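Local structure of nisin leader peptide-processing serine protease NisP (4MZD) at residues D67-D70 against M75-V78; P132-N137 against V142-H147; G159-V164 against G344-V349; K319-D324 against Q329-K334. The protein probably cleaves the leader peptide from the nisin precursor as a subtilisin-like serine endopeptidase, a step in the biosynthesis of this antibiotic. All blocks are in the same frame, centred on the assembly; numbering follows the deposited sequence.

Contact 1: D67-D70 against M75-V78; sequences DFWD and MKYV
Near the start of the modelled chain, a loop passing through a short 3-10 segment into helix 73-79 brings Trp69 against Met75 and Lys76 of that helix. The Trp69 indole and the Lys76 chain contribute nearly equal shares of the buried surface. Trp69 CZ2 meets CG of Lys76 at 3.6 Å, and that methylene lies over one face of the ring, toward its rim. Beyond CG the lysine chain is fully extended and continues across the same indole, CE standing 3.9 Å from Trp69 NE1. The far corner of the ring serves Met75, whose CB lies 3.8 Å from CZ3; the methionine then bends at chi2 (55°) and chi3 (76°), carrying its sulfur off to pack on Val164. With Trp69 CG anti to the backbone N (chi1 170°), the indole reaches forward to the helix. At the end of the lysine, NZ comes to 4.0 Å from Asp70 OD1, beyond salt-bridge range, and 3.8 Å from Asp70 O. The pairing is therefore mainly one of aliphatic carbon on an aromatic surface, and the distant carboxylate would add at most a mild electrostatic pull on the ammonium group.

Contact 2: P132-N137 against V142-H147; sequences PDETGN and VDKMGH
In the long loop between strand 117-120 and helix 147-156, the helix that begins at the predicted catalytic histidine of this subtilisin-like domain, Glu134 and Lys144 form a salt bridge. The two side chains approach from opposite directions. Lys144 NZ donates to Glu134 OE2 over 2.7 Å, striking the oxygen from above the carboxylate plane, 45° out of it. A final bend at chi4 (90°) turns the ammonium out of the line of an otherwise extended lysine chain. A water ties the pair together further: it donates to Glu134 OE1 at 3.1 Å, accepts from Thr135 N at 3.2 Å, and receives a weak bond from Lys144 NZ. OE1 also forms a salt bridge with Arg174, so two cations share this buried carboxylate. Nearer the helix, Asp143 OD1 accepts from Met145 N at 3.0 Å and Gly146 N at 2.8 Å, both from the same face of its plane, making an Asx turn and an Asx motif; Ser101 is a further partner. This shapes the chain immediately before His147, whose ND1 bonds Asp100 and whose NE2 bonds both Ser353 and the C-terminal carboxylate of Arg488, consistent with a charge relay. Glu134 is likely to stay ionised, its charge balanced by Lys144 of the same loop and by Arg174 of strand 169-174, while Asp143 organises the backbone leading to the histidine.

Contact 3: G159-V164 against G344-V349; sequences GNILGV and GWYQYV
Tyr346 projects from strand 346-349 toward the 159-164 loop, where Asn160 takes its hydroxyl and Ile161 its flank. Asn160 ND2 donates to Tyr346 OH at 2.9 Å with an N-H...O angle of 154°, and the hydroxyl oxygen lies close to the amide plane. That plane is turned 69° from the phenol ring, and the two side chains cross at about a right angle. Asn160 CB also comes to 3.2 Å from OH, so the asparagine meets the tyrosine with its first carbon as well as its amide nitrogen. The hydroxyl's stronger partner is the Asp109 carboxylate, which also accepts from the backbone N of Asn160, so one carboxylate links both partners. Ile161 slides past the ring in the opposite direction. Its chi1 of 68° places CG1 between the backbone N and the carbonyl carbon and sets CG2 beside the backbone N, and both branches reach Tyr346 CE1, CG2 at 4.0 Å and CG1 at 4.1 Å. The phenol is therefore gripped at its polar end and brushed along one aromatic corner by a branched aliphatic group. Around this pair, Phe338 of the antiparallel partner strand 337-340 meets the Tyr346 ring at a small interplanar angle and also touches Ile161, while Phe68 meets that ring edge-to-face. The contact thus joins the loop that follows helix 147-156 to a two-stranded hairpin, beside the N-terminal loop that leads into helix 73-79.

Contact 4: K319-D324 against Q329-K334; sequences KKYGQD and QGYYLK
Tyr321 and Tyr331 lay their rings against each other with planes only 29° apart, yet slid so far that they barely overlap; the centroids are 4.9 Å apart. Although the planes are near parallel, the long directions of the two side chains cross at about a right angle, and the CD2 and CE2 side of Tyr321 does the touching. Its CD2 sits over one face of the Tyr331 ring, offset toward the rim, and lies 3.7 Å from Tyr331 CZ. The neighbouring CE2 comes 3.5 Å from CZ and 3.4 Å from Tyr331 OH, the closest approach between the residues. In each tyrosine CG is anti to the carbonyl carbon (chi1 -55° in Tyr321, -76° in Tyr331), and in both residues the side chain sets out toward the other segment. Tyr321 lies within helix 316-328 and Tyr331 just beyond its end, where Gly330, with positive phi, closes the helix in a Schellman motif and the chain turns back toward helix 332-335. Helix 316-328 is kinked just after Tyr321, where the N atoms of Gln323 and Asp324 lack a bond to the preceding turn. Lys320 CB covers the centre of one face of the Tyr321 ring at 3.8 Å. Tyr331 rests in addition on Asn317 and Phe326 of helix 316-328, and the next residue, Tyr332, packs on Phe326 and meets Tyr348 edge-to-face.

Contacts 1, 2 and 3 each combine buried with more exposed residues, whereas contact 4 lies on the surface, farthest from the centre of the chain. Contacts 1 and 3 adjoin: Phe68 N probably bonds to Asn160 O, and Met75 SD packs on Val164, so the N-terminal loop and helix 73-79 rest on the 159-164 loop. Contact 3 also touches contact 4, through Tyr348 on Leu333. Contact 2 stands apart and alone includes a predicted active-site residue. Chemistry follows place: charge and water hold the loop before helix 147-156, a shared hydroxyl anchors the hairpin, and aromatic surfaces serve contacts 1 and 4, against aliphatic carbon in one and a second ring in the other.

Contact 1: D67-D70 against M75-V78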
loop_
_atom_site.group_PDB
_atom_site.type_symbol
_atom_site.label_atom_id
_atom_site.label_comp_id
_atom_site.label_asym_id
_atom_site.label_seq_id
_atom_site.Cartn_x
_atom_site.Cartn_y
_atom_site.Cartn_z
ATOM N N ASP A 67 -11.775 -21.599 4.310
ATOM C CA ASP A 67 -12.834 -21.852 3.341
ATOM C C ASP A 67 -12.642 -21.166 2.003
ATOM O O ASP A 67 -13.055 -21.701 0.976
ATOM C CB ASP A 67 -14.182 -21.419 3.901
ATOM C CG ASP A 67 -14.612 -22.244 5.081
ATOM O OD1 ASP A 67 -14.295 -23.455 5.116
ATOM O OD2 ASP A 67 -15.279 -21.678 5.969
ATOM N N PHE A 68 -12.047 -19.977 2.009
ATOM C CA PHE A 68 -11.996 -19.178 0.791
ATOM C C PHE A 68 -10.598 -19.101 0.173
ATOM O O PHE A 68 -10.361 -18.320 -0.751
ATOM C CB PHE A 68 -12.572 -17.781 1.054
ATOM C CG PHE A 68 -14.031 -17.788 1.464
ATOM C CD1 PHE A 68 -14.943 -18.645 0.862
ATOM C CD2 PHE A 68 -14.487 -16.935 2.461
ATOM C CE1 PHE A 68 -16.286 -18.641 1.242
ATOM C CE2 PHE A 68 -15.825 -16.926 2.837
ATOM C CZ PHE A 68 -16.719 -17.782 2.227
ATOM N N TRP A 69 -9.675 -19.925 0.655
ATOM C CA TRP A 69 -8.343 -19.978 0.069
ATOM C C TRP A 69 -8.391 -20.178 -1.445
ATOM O O TRP A 69 -7.609 -19.577 -2.184
ATOM C CB TRP A 69 -7.529 -21.094 0.722
ATOM C CG TRP A 69 -6.240 -21.395 0.038
ATOM C CD1 TRP A 69 -5.933 -22.523 -0.664
ATOM C CD2 TRP A 69 -5.078 -20.562 -0.011
ATOM N NE1 TRP A 69 -4.650 -22.447 -1.144
ATOM C CE2 TRP A 69 -4.099 -21.255 -0.753
ATOM C CE3 TRP A 69 -4.764 -19.303 0.508
ATOM C CZ2 TRP A 69 -2.832 -20.731 -0.992
ATOM C CZ3 TRP A 69 -3.504 -18.781 0.267
ATOM C CH2 TRP A 69 -2.555 -19.495 -0.476
ATOM N N ASP A 70 -9.313 -21.012 -1.914
ATOM C CA ASP A 70 -9.399 -21.297 -3.343
ATOM C C ASP A 70 -9.717 -20.070 -4.192
ATOM O O ASP A 70 -9.435 -20.055 -5.390
ATOM C CB ASP A 70 -10.424 -22.402 -3.609
ATOM C CG ASP A 70 -9.948 -23.761 -3.137
ATOM O OD1 ASP A 70 -8.718 -23.962 -3.064
ATOM O OD2 ASP A 70 -10.801 -24.629 -2.852
ATOM N N MET A 75 -2.903 -14.659 -3.748
ATOM C CA MET A 75 -2.086 -15.165 -2.654
ATOM C C MET A 75 -1.355 -16.434 -3.093
ATOM O O MET A 75 -0.191 -16.634 -2.762
ATOM C CB MET A 75 -2.960 -15.418 -1.418
ATOM C CG MET A 75 -2.300 -15.187 -0.080
ATOM S SD MET A 75 -1.567 -13.536 0.115
ATOM C CE MET A 75 -2.912 -12.381 0.395
ATOM N N LYS A 76 -2.032 -17.291 -3.851
ATOM C CA LYS A 76 -1.366 -18.472 -4.392
ATOM C C LYS A 76 -0.157 -18.054 -5.227
ATOM O O LYS A 76 0.891 -18.704 -5.204
ATOM C CB LYS A 76 -2.324 -19.298 -5.252
ATOM C CG LYS A 76 -3.464 -19.942 -4.494
ATOM C CD LYS A 76 -4.327 -20.737 -5.457
ATOM C CE LYS A 76 -5.568 -21.298 -4.792
ATOM N NZ LYS A 76 -6.299 -22.160 -5.762
ATOM N N TYR A 77 -0.308 -16.963 -5.968
ATOM C CA TYR A 77 0.745 -16.505 -6.865
ATOM C C TYR A 77 2.051 -16.194 -6.117
ATOM O O TYR A 77 3.136 -16.575 -6.549
ATOM C CB TYR A 77 0.266 -15.279 -7.644
ATOM C CG TYR A 77 1.195 -14.855 -8.750
ATOM C CD1 TYR A 77 1.001 -15.296 -10.051
ATOM C CD2 TYR A 77 2.264 -14.003 -8.498
ATOM C CE1 TYR A 77 1.853 -14.902 -11.068
ATOM C CE2 TYR A 77 3.116 -13.608 -9.502
ATOM C CZ TYR A 77 2.906 -14.061 -10.787
ATOM O OH TYR A 77 3.764 -13.665 -11.788
ATOM N N VAL A 78 1.951 -15.501 -4.991
ATOM C CA VAL A 78 3.161 -15.073 -4.282
ATOM C C VAL A 78 3.688 -16.067 -3.242
ATOM O O VAL A 78 4.827 -15.930 -2.780
ATOM C CB VAL A 78 3.001 -13.678 -3.625
ATOM C CG1 VAL A 78 2.736 -12.621 -4.683
ATOM C CG2 VAL A 78 1.898 -13.684 -2.574
#

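Contact 2: P132-N137 against V142-H147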
loop_
_atom_site.group_PDB
_atom_site.type_symbol
_atom_site.label_atom_id
_atom_site.label_comp_id
_atom_site.label_asym_id
_atom_site.label_seq_id
_atom_site.Cartn_x
_atom_site.Cartn_y
_atom_site.Cartn_z
ATOM N N PRO A 132 -17.745 16.580 9.173
ATOM C CA PRO A 132 -18.149 16.963 10.528
ATOM C C PRO A 132 -18.204 15.772 11.487
ATOM O O PRO A 132 -18.155 15.973 12.698
ATOM C CB PRO A 132 -19.546 17.565 10.323
ATOM C CG PRO A 132 -20.009 17.047 9.002
ATOM C CD PRO A 132 -18.774 16.915 8.173
ATOM N N ASP A 133 -18.295 14.557 10.954
ATOM C CA ASP A 133 -18.329 13.360 11.791
ATOM C C ASP A 133 -16.967 13.021 12.409
ATOM O O ASP A 133 -16.894 12.335 13.426
ATOM C CB ASP A 133 -18.871 12.161 11.007
ATOM C CG ASP A 133 -20.373 12.230 10.799
ATOM O OD1 ASP A 133 -21.052 12.918 11.592
ATOM O OD2 ASP A 133 -20.876 11.589 9.851
ATOM N N GLU A 134 -15.890 13.502 11.796
ATOM C CA GLU A 134 -14.548 13.251 12.318
ATOM C C GLU A 134 -14.275 14.088 13.563
ATOM O O GLU A 134 -14.340 15.321 13.524
ATOM C CB GLU A 134 -13.492 13.522 11.249
ATOM C CG GLU A 134 -13.516 12.512 10.131
ATOM C CD GLU A 134 -13.147 11.122 10.606
ATOM O OE1 GLU A 134 -12.350 11.009 11.560
ATOM O OE2 GLU A 134 -13.668 10.148 10.036
ATOM N N THR A 135 -13.947 13.406 14.657
ATOM C CA THR A 135 -13.838 14.040 15.966
ATOM C C THR A 135 -12.424 14.492 16.334
ATOM O O THR A 135 -12.251 15.341 17.208
ATOM C CB THR A 135 -14.308 13.081 17.072
ATOM O OG1 THR A 135 -13.437 11.945 17.101
ATOM C CG2 THR A 135 -15.733 12.612 16.810
ATOM N N GLY A 136 -11.413 13.922 15.684
ATOM C CA GLY A 136 -10.039 14.165 16.085
ATOM C C GLY A 136 -9.603 13.344 17.292
ATOM O O GLY A 136 -8.485 13.492 17.779
ATOM N N ASN A 137 -10.476 12.472 17.778
ATOM C CA ASN A 137 -10.133 11.623 18.915
ATOM C C ASN A 137 -8.969 10.706 18.539
ATOM O O ASN A 137 -9.088 9.917 17.614
ATOM C CB ASN A 137 -11.348 10.796 19.323
ATOM C CG ASN A 137 -11.118 9.999 20.594
ATOM O OD1 ASN A 137 -10.030 9.485 20.837
ATOM N ND2 ASN A 137 -12.152 9.893 21.413
ATOM N N VAL A 142 -11.464 3.260 13.963
ATOM C CA VAL A 142 -12.486 2.493 13.260
ATOM C C VAL A 142 -12.480 2.820 11.762
ATOM O O VAL A 142 -12.377 3.982 11.369
ATOM C CB VAL A 142 -13.875 2.766 13.871
ATOM C CG1 VAL A 142 -14.975 2.136 13.035
ATOM C CG2 VAL A 142 -13.920 2.265 15.316
ATOM N N ASP A 143 -12.596 1.786 10.938
ATOM C CA ASP A 143 -12.549 1.927 9.489
ATOM C C ASP A 143 -13.942 2.239 8.953
ATOM O O ASP A 143 -14.820 1.369 8.932
ATOM C CB ASP A 143 -12.022 0.626 8.887
ATOM C CG ASP A 143 -11.896 0.671 7.384
ATOM O OD1 ASP A 143 -12.042 1.760 6.780
ATOM O OD2 ASP A 143 -11.633 -0.400 6.803
ATOM N N LYS A 144 -14.136 3.482 8.516
ATOM C CA LYS A 144 -15.416 3.921 7.963
ATOM C C LYS A 144 -15.539 3.617 6.466
ATOM O O LYS A 144 -16.623 3.717 5.895
ATOM C CB LYS A 144 -15.593 5.430 8.171
ATOM C CG LYS A 144 -15.609 5.908 9.619
ATOM C CD LYS A 144 -15.848 7.420 9.660
ATOM C CE LYS A 144 -16.057 7.954 11.077
ATOM N NZ LYS A 144 -14.791 8.373 11.751
ATOM N N MET A 145 -14.423 3.278 5.831
ATOM C CA MET A 145 -14.350 3.139 4.378
ATOM C C MET A 145 -14.377 1.684 3.923
ATOM O O MET A 145 -15.143 1.309 3.031
ATOM C CB MET A 145 -13.073 3.806 3.852
ATOM C CG MET A 145 -13.076 5.327 3.902
ATOM S SD MET A 145 -11.576 6.120 3.227
ATOM C CE MET A 145 -11.090 4.912 2.017
ATOM N N GLY A 146 -13.513 0.877 4.532
ATOM C CA GLY A 146 -13.308 -0.501 4.127
ATOM C C GLY A 146 -11.876 -0.734 3.692
ATOM O O GLY A 146 -11.326 -1.820 3.874
ATOM N N HIS A 147 -11.259 0.303 3.127
ATOM C CA HIS A 147 -9.958 0.166 2.500
ATOM C C HIS A 147 -8.897 -0.369 3.467
ATOM O O HIS A 147 -8.145 -1.285 3.136
ATOM C CB HIS A 147 -9.530 1.513 1.918
ATOM C CG HIS A 147 -8.336 1.421 1.031
ATOM N ND1 HIS A 147 -7.057 1.651 1.483
ATOM C CD2 HIS A 147 -8.224 1.110 -0.281
ATOM C CE1 HIS A 147 -6.207 1.497 0.485
ATOM N NE2 HIS A 147 -6.889 1.162 -0.595
HETATM O O HOH W 1 -13.877 10.250 14.124
#

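Contact 3: G159-V164 against G344-V349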
loop_
_atom_site.group_PDB
_atom_site.type_symbol
_atom_site.label_atom_id
_atom_site.label_comp_id
_atom_site.label_asym_id
_atom_site.label_seq_id
_atom_site.Cartn_x
_atom_site.Cartn_y
_atom_site.Cartn_z
ATOM N N GLY A 159 -7.680 -16.916 8.756
ATOM C CA GLY A 159 -8.941 -17.586 8.994
ATOM C C GLY A 159 -9.546 -18.070 7.699
ATOM O O GLY A 159 -9.001 -18.949 7.032
ATOM N N ASN A 160 -10.678 -17.487 7.328
ATOM C CA ASN A 160 -11.371 -17.927 6.126
ATOM C C ASN A 160 -10.613 -17.559 4.852
ATOM O O ASN A 160 -10.745 -18.237 3.825
ATOM C CB ASN A 160 -12.798 -17.390 6.130
ATOM C CG ASN A 160 -13.523 -17.709 7.424
ATOM O OD1 ASN A 160 -13.443 -18.828 7.931
ATOM N ND2 ASN A 160 -14.224 -16.729 7.971
ATOM N N ILE A 161 -9.836 -16.477 4.926
ATOM C CA ILE A 161 -8.787 -16.207 3.948
ATOM C C ILE A 161 -7.470 -16.072 4.694
ATOM O O ILE A 161 -7.446 -15.938 5.926
ATOM C CB ILE A 161 -9.041 -14.935 3.095
ATOM C CG1 ILE A 161 -8.933 -13.663 3.934
ATOM C CG2 ILE A 161 -10.370 -15.019 2.374
ATOM C CD1 ILE A 161 -8.829 -12.418 3.101
ATOM N N LEU A 162 -6.382 -16.114 3.934
ATOM C CA LEU A 162 -5.035 -15.974 4.477
ATOM C C LEU A 162 -4.330 -14.781 3.853
ATOM O O LEU A 162 -4.381 -14.572 2.631
ATOM C CB LEU A 162 -4.206 -17.225 4.186
ATOM C CG LEU A 162 -4.697 -18.480 4.901
ATOM C CD1 LEU A 162 -3.950 -19.703 4.401
ATOM C CD2 LEU A 162 -4.574 -18.350 6.411
ATOM N N GLY A 163 -3.659 -14.001 4.689
ATOM C CA GLY A 163 -2.752 -12.974 4.218
ATOM C C GLY A 163 -1.398 -13.567 3.874
ATOM O O GLY A 163 -1.213 -14.789 3.937
ATOM N N VAL A 164 -0.434 -12.723 3.519
ATOM C CA VAL A 164 0.896 -13.235 3.217
ATOM C C VAL A 164 1.610 -13.738 4.466
ATOM O O VAL A 164 2.491 -14.595 4.374
ATOM C CB VAL A 164 1.800 -12.192 2.517
ATOM C CG1 VAL A 164 1.324 -11.931 1.095
ATOM C CG2 VAL A 164 1.934 -10.914 3.345
ATOM N N GLY A 344 -17.354 -7.078 8.217
ATOM C CA GLY A 344 -17.107 -8.308 8.947
ATOM C C GLY A 344 -16.953 -9.500 8.021
ATOM O O GLY A 344 -16.675 -10.609 8.475
ATOM N N TRP A 345 -17.109 -9.263 6.718
ATOM C CA TRP A 345 -17.043 -10.332 5.730
ATOM C C TRP A 345 -15.987 -9.993 4.669
ATOM O O TRP A 345 -14.880 -9.597 5.035
ATOM C CB TRP A 345 -18.439 -10.613 5.162
ATOM C CG TRP A 345 -19.424 -10.900 6.278
ATOM C CD1 TRP A 345 -20.413 -10.076 6.744
ATOM C CD2 TRP A 345 -19.471 -12.076 7.094
ATOM N NE1 TRP A 345 -21.083 -10.681 7.781
ATOM C CE2 TRP A 345 -20.522 -11.908 8.017
ATOM C CE3 TRP A 345 -18.730 -13.259 7.127
ATOM C CZ2 TRP A 345 -20.852 -12.880 8.959
ATOM C CZ3 TRP A 345 -19.057 -14.221 8.063
ATOM C CH2 TRP A 345 -20.106 -14.024 8.967
ATOM N N TYR A 346 -16.321 -10.124 3.385
ATOM C CA TYR A 346 -15.322 -10.085 2.315
ATOM C C TYR A 346 -15.810 -9.283 1.129
ATOM O O TYR A 346 -17.005 -9.048 0.972
ATOM C CB TYR A 346 -14.945 -11.514 1.889
ATOM C CG TYR A 346 -14.560 -12.309 3.102
ATOM C CD1 TYR A 346 -13.259 -12.285 3.575
ATOM C CD2 TYR A 346 -15.511 -13.010 3.834
ATOM C CE1 TYR A 346 -12.902 -12.957 4.724
ATOM C CE2 TYR A 346 -15.166 -13.680 4.990
ATOM C CZ TYR A 346 -13.859 -13.645 5.438
ATOM O OH TYR A 346 -13.514 -14.302 6.597
ATOM N N GLN A 347 -14.871 -8.882 0.281
ATOM C CA GLN A 347 -15.192 -8.146 -0.926
ATOM C C GLN A 347 -14.094 -8.362 -1.951
ATOM O O GLN A 347 -12.931 -8.549 -1.593
ATOM C CB GLN A 347 -15.296 -6.656 -0.591
ATOM C CG GLN A 347 -15.615 -5.751 -1.755
ATOM C CD GLN A 347 -15.954 -4.350 -1.302
ATOM O OE1 GLN A 347 -16.501 -4.152 -0.217
ATOM N NE2 GLN A 347 -15.624 -3.367 -2.128
ATOM N N TYR A 348 -14.469 -8.317 -3.226
ATOM C CA TYR A 348 -13.508 -8.254 -4.319
ATOM C C TYR A 348 -13.051 -6.826 -4.547
ATOM O O TYR A 348 -13.874 -5.915 -4.652
ATOM C CB TYR A 348 -14.122 -8.820 -5.604
ATOM C CG TYR A 348 -14.087 -10.328 -5.620
ATOM C CD1 TYR A 348 -12.944 -10.994 -6.045
ATOM C CD2 TYR A 348 -15.169 -11.090 -5.176
ATOM C CE1 TYR A 348 -12.871 -12.370 -6.046
ATOM C CE2 TYR A 348 -15.107 -12.479 -5.181
ATOM C CZ TYR A 348 -13.955 -13.111 -5.611
ATOM O OH TYR A 348 -13.899 -14.490 -5.589
ATOM N N VAL A 349 -11.735 -6.651 -4.637
ATOM C CA VAL A 349 -11.112 -5.340 -4.777
ATOM C C VAL A 349 -10.008 -5.403 -5.832
ATOM O O VAL A 349 -9.631 -6.479 -6.298
ATOM C CB VAL A 349 -10.495 -4.879 -3.429
ATOM C CG1 VAL A 349 -11.570 -4.787 -2.354
ATOM C CG2 VAL A 349 -9.373 -5.816 -3.000
#

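Contact 4: K319-D324 against Q329-K334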
loop_
_atom_site.group_PDB
_atom_site.type_symbol
_atom_site.label_atom_id
_atom_site.label_comp_id
_atom_site.label_asym_id
_atom_site.label_seq_id
_atom_site.Cartn_x
_atom_site.Cartn_y
_atom_site.Cartn_z
ATOM N N LYS A 319 -13.509 -2.912 -18.125
ATOM C CA LYS A 319 -13.622 -1.817 -19.080
ATOM C C LYS A 319 -14.150 -2.257 -20.442
ATOM O O LYS A 319 -14.905 -1.525 -21.082
ATOM C CB LYS A 319 -12.271 -1.137 -19.242
ATOM C CG LYS A 319 -11.866 -0.336 -18.046
ATOM C CD LYS A 319 -10.465 0.188 -18.225
ATOM C CE LYS A 319 -10.011 0.908 -16.986
ATOM N NZ LYS A 319 -11.028 1.890 -16.540
ATOM N N LYS A 320 -13.749 -3.435 -20.900
ATOM C CA LYS A 320 -14.230 -3.928 -22.186
ATOM C C LYS A 320 -15.699 -4.320 -22.153
ATOM O O LYS A 320 -16.440 -4.042 -23.094
ATOM C CB LYS A 320 -13.426 -5.138 -22.651
ATOM C CG LYS A 320 -12.071 -4.808 -23.208
ATOM C CD LYS A 320 -11.523 -5.964 -24.021
ATOM C CE LYS A 320 -11.156 -7.141 -23.143
ATOM N NZ LYS A 320 -10.450 -8.192 -23.924
ATOM N N TYR A 321 -16.113 -4.990 -21.084
ATOM C CA TYR A 321 -17.400 -5.674 -21.097
ATOM C C TYR A 321 -18.495 -4.986 -20.306
ATOM O O TYR A 321 -19.669 -5.264 -20.511
ATOM C CB TYR A 321 -17.229 -7.120 -20.630
ATOM C CG TYR A 321 -16.192 -7.859 -21.441
ATOM C CD1 TYR A 321 -16.257 -7.871 -22.827
ATOM C CD2 TYR A 321 -15.124 -8.498 -20.832
ATOM C CE1 TYR A 321 -15.305 -8.523 -23.582
ATOM C CE2 TYR A 321 -14.162 -9.146 -21.579
ATOM C CZ TYR A 321 -14.258 -9.152 -22.953
ATOM O OH TYR A 321 -13.306 -9.797 -23.699
ATOM N N GLY A 322 -18.111 -4.090 -19.406
ATOM C CA GLY A 322 -19.076 -3.430 -18.555
ATOM C C GLY A 322 -19.423 -4.263 -17.339
ATOM O O GLY A 322 -19.200 -5.481 -17.296
ATOM N N GLN A 323 -19.992 -3.593 -16.352
ATOM C CA GLN A 323 -20.258 -4.192 -15.059
ATOM C C GLN A 323 -21.149 -5.435 -15.108
ATOM O O GLN A 323 -20.859 -6.433 -14.450
ATOM C CB GLN A 323 -20.875 -3.134 -14.157
ATOM C CG GLN A 323 -21.165 -3.605 -12.770
ATOM C CD GLN A 323 -21.622 -2.467 -11.902
ATOM O OE1 GLN A 323 -22.783 -2.061 -11.948
ATOM N NE2 GLN A 323 -20.700 -1.917 -11.130
ATOM N N ASP A 324 -22.231 -5.392 -15.877
ATOM C CA ASP A 324 -23.159 -6.518 -15.877
ATOM C C ASP A 324 -22.495 -7.812 -16.335
ATOM O O ASP A 324 -22.630 -8.851 -15.691
ATOM C CB ASP A 324 -24.390 -6.209 -16.729
ATOM C CG ASP A 324 -25.255 -5.127 -16.118
ATOM O OD1 ASP A 324 -25.317 -5.057 -14.870
ATOM O OD2 ASP A 324 -25.862 -4.345 -16.877
ATOM N N GLN A 329 -20.567 -13.013 -15.984
ATOM C CA GLN A 329 -19.689 -14.013 -16.587
ATOM C C GLN A 329 -18.511 -14.376 -15.677
ATOM O O GLN A 329 -17.642 -15.160 -16.061
ATOM C CB GLN A 329 -19.205 -13.565 -17.970
ATOM C CG GLN A 329 -20.332 -13.406 -18.982
ATOM C CD GLN A 329 -19.838 -13.157 -20.396
ATOM O OE1 GLN A 329 -18.634 -13.156 -20.656
ATOM N NE2 GLN A 329 -20.769 -12.943 -21.319
ATOM N N GLY A 330 -18.484 -13.799 -14.475
ATOM C CA GLY A 330 -17.531 -14.192 -13.451
ATOM C C GLY A 330 -16.096 -13.736 -13.651
ATOM O O GLY A 330 -15.179 -14.325 -13.071
ATOM N N TYR A 331 -15.888 -12.687 -14.445
ATOM C CA TYR A 331 -14.541 -12.169 -14.657
ATOM C C TYR A 331 -13.869 -11.779 -13.348
ATOM O O TYR A 331 -12.650 -11.916 -13.205
ATOM C CB TYR A 331 -14.567 -10.965 -15.602
ATOM C CG TYR A 331 -14.753 -11.322 -17.058
ATOM C CD1 TYR A 331 -13.662 -11.652 -17.849
ATOM C CD2 TYR A 331 -16.017 -11.344 -17.639
ATOM C CE1 TYR A 331 -13.821 -11.982 -19.179
ATOM C CE2 TYR A 331 -16.184 -11.674 -18.971
ATOM C CZ TYR A 331 -15.082 -11.991 -19.729
ATOM O OH TYR A 331 -15.237 -12.323 -21.051
ATOM N N TYR A 332 -14.659 -11.277 -12.402
ATOM C CA TYR A 332 -14.103 -10.803 -11.138
ATOM C C TYR A 332 -13.367 -11.903 -10.373
ATOM O O TYR A 332 -12.481 -11.605 -9.581
ATOM C CB TYR A 332 -15.192 -10.189 -10.248
ATOM C CG TYR A 332 -16.241 -11.183 -9.822
ATOM C CD1 TYR A 332 -16.117 -11.891 -8.634
ATOM C CD2 TYR A 332 -17.355 -11.419 -10.610
ATOM C CE1 TYR A 332 -17.070 -12.803 -8.250
ATOM C CE2 TYR A 332 -18.312 -12.328 -10.237
ATOM C CZ TYR A 332 -18.165 -13.020 -9.054
ATOM O OH TYR A 332 -19.121 -13.932 -8.681
ATOM N N LEU A 333 -13.737 -13.165 -10.591
ATOM C CA LEU A 333 -13.130 -14.262 -9.841
ATOM C C LEU A 333 -11.630 -14.361 -10.066
ATOM O O LEU A 333 -10.881 -14.749 -9.164
ATOM C CB LEU A 333 -13.787 -15.591 -10.208
ATOM C CG LEU A 333 -15.257 -15.733 -9.825
ATOM C CD1 LEU A 333 -15.895 -16.889 -10.574
ATOM C CD2 LEU A 333 -15.394 -15.929 -8.319
ATOM N N LYS A 334 -11.197 -14.031 -11.278
ATOM C CA LYS A 334 -9.780 -14.064 -11.612
ATOM C C LYS A 334 -9.160 -12.676 -11.730
ATOM O O LYS A 334 -7.947 -12.539 -11.625
ATOM C CB LYS A 334 -9.549 -14.840 -12.907
ATOM C CG LYS A 334 -9.940 -16.300 -12.813
ATOM C CD LYS A 334 -9.484 -17.084 -14.033
ATOM C CE LYS A 334 -9.904 -16.411 -15.327
ATOM N NZ LYS A 334 -8.951 -15.346 -15.749
#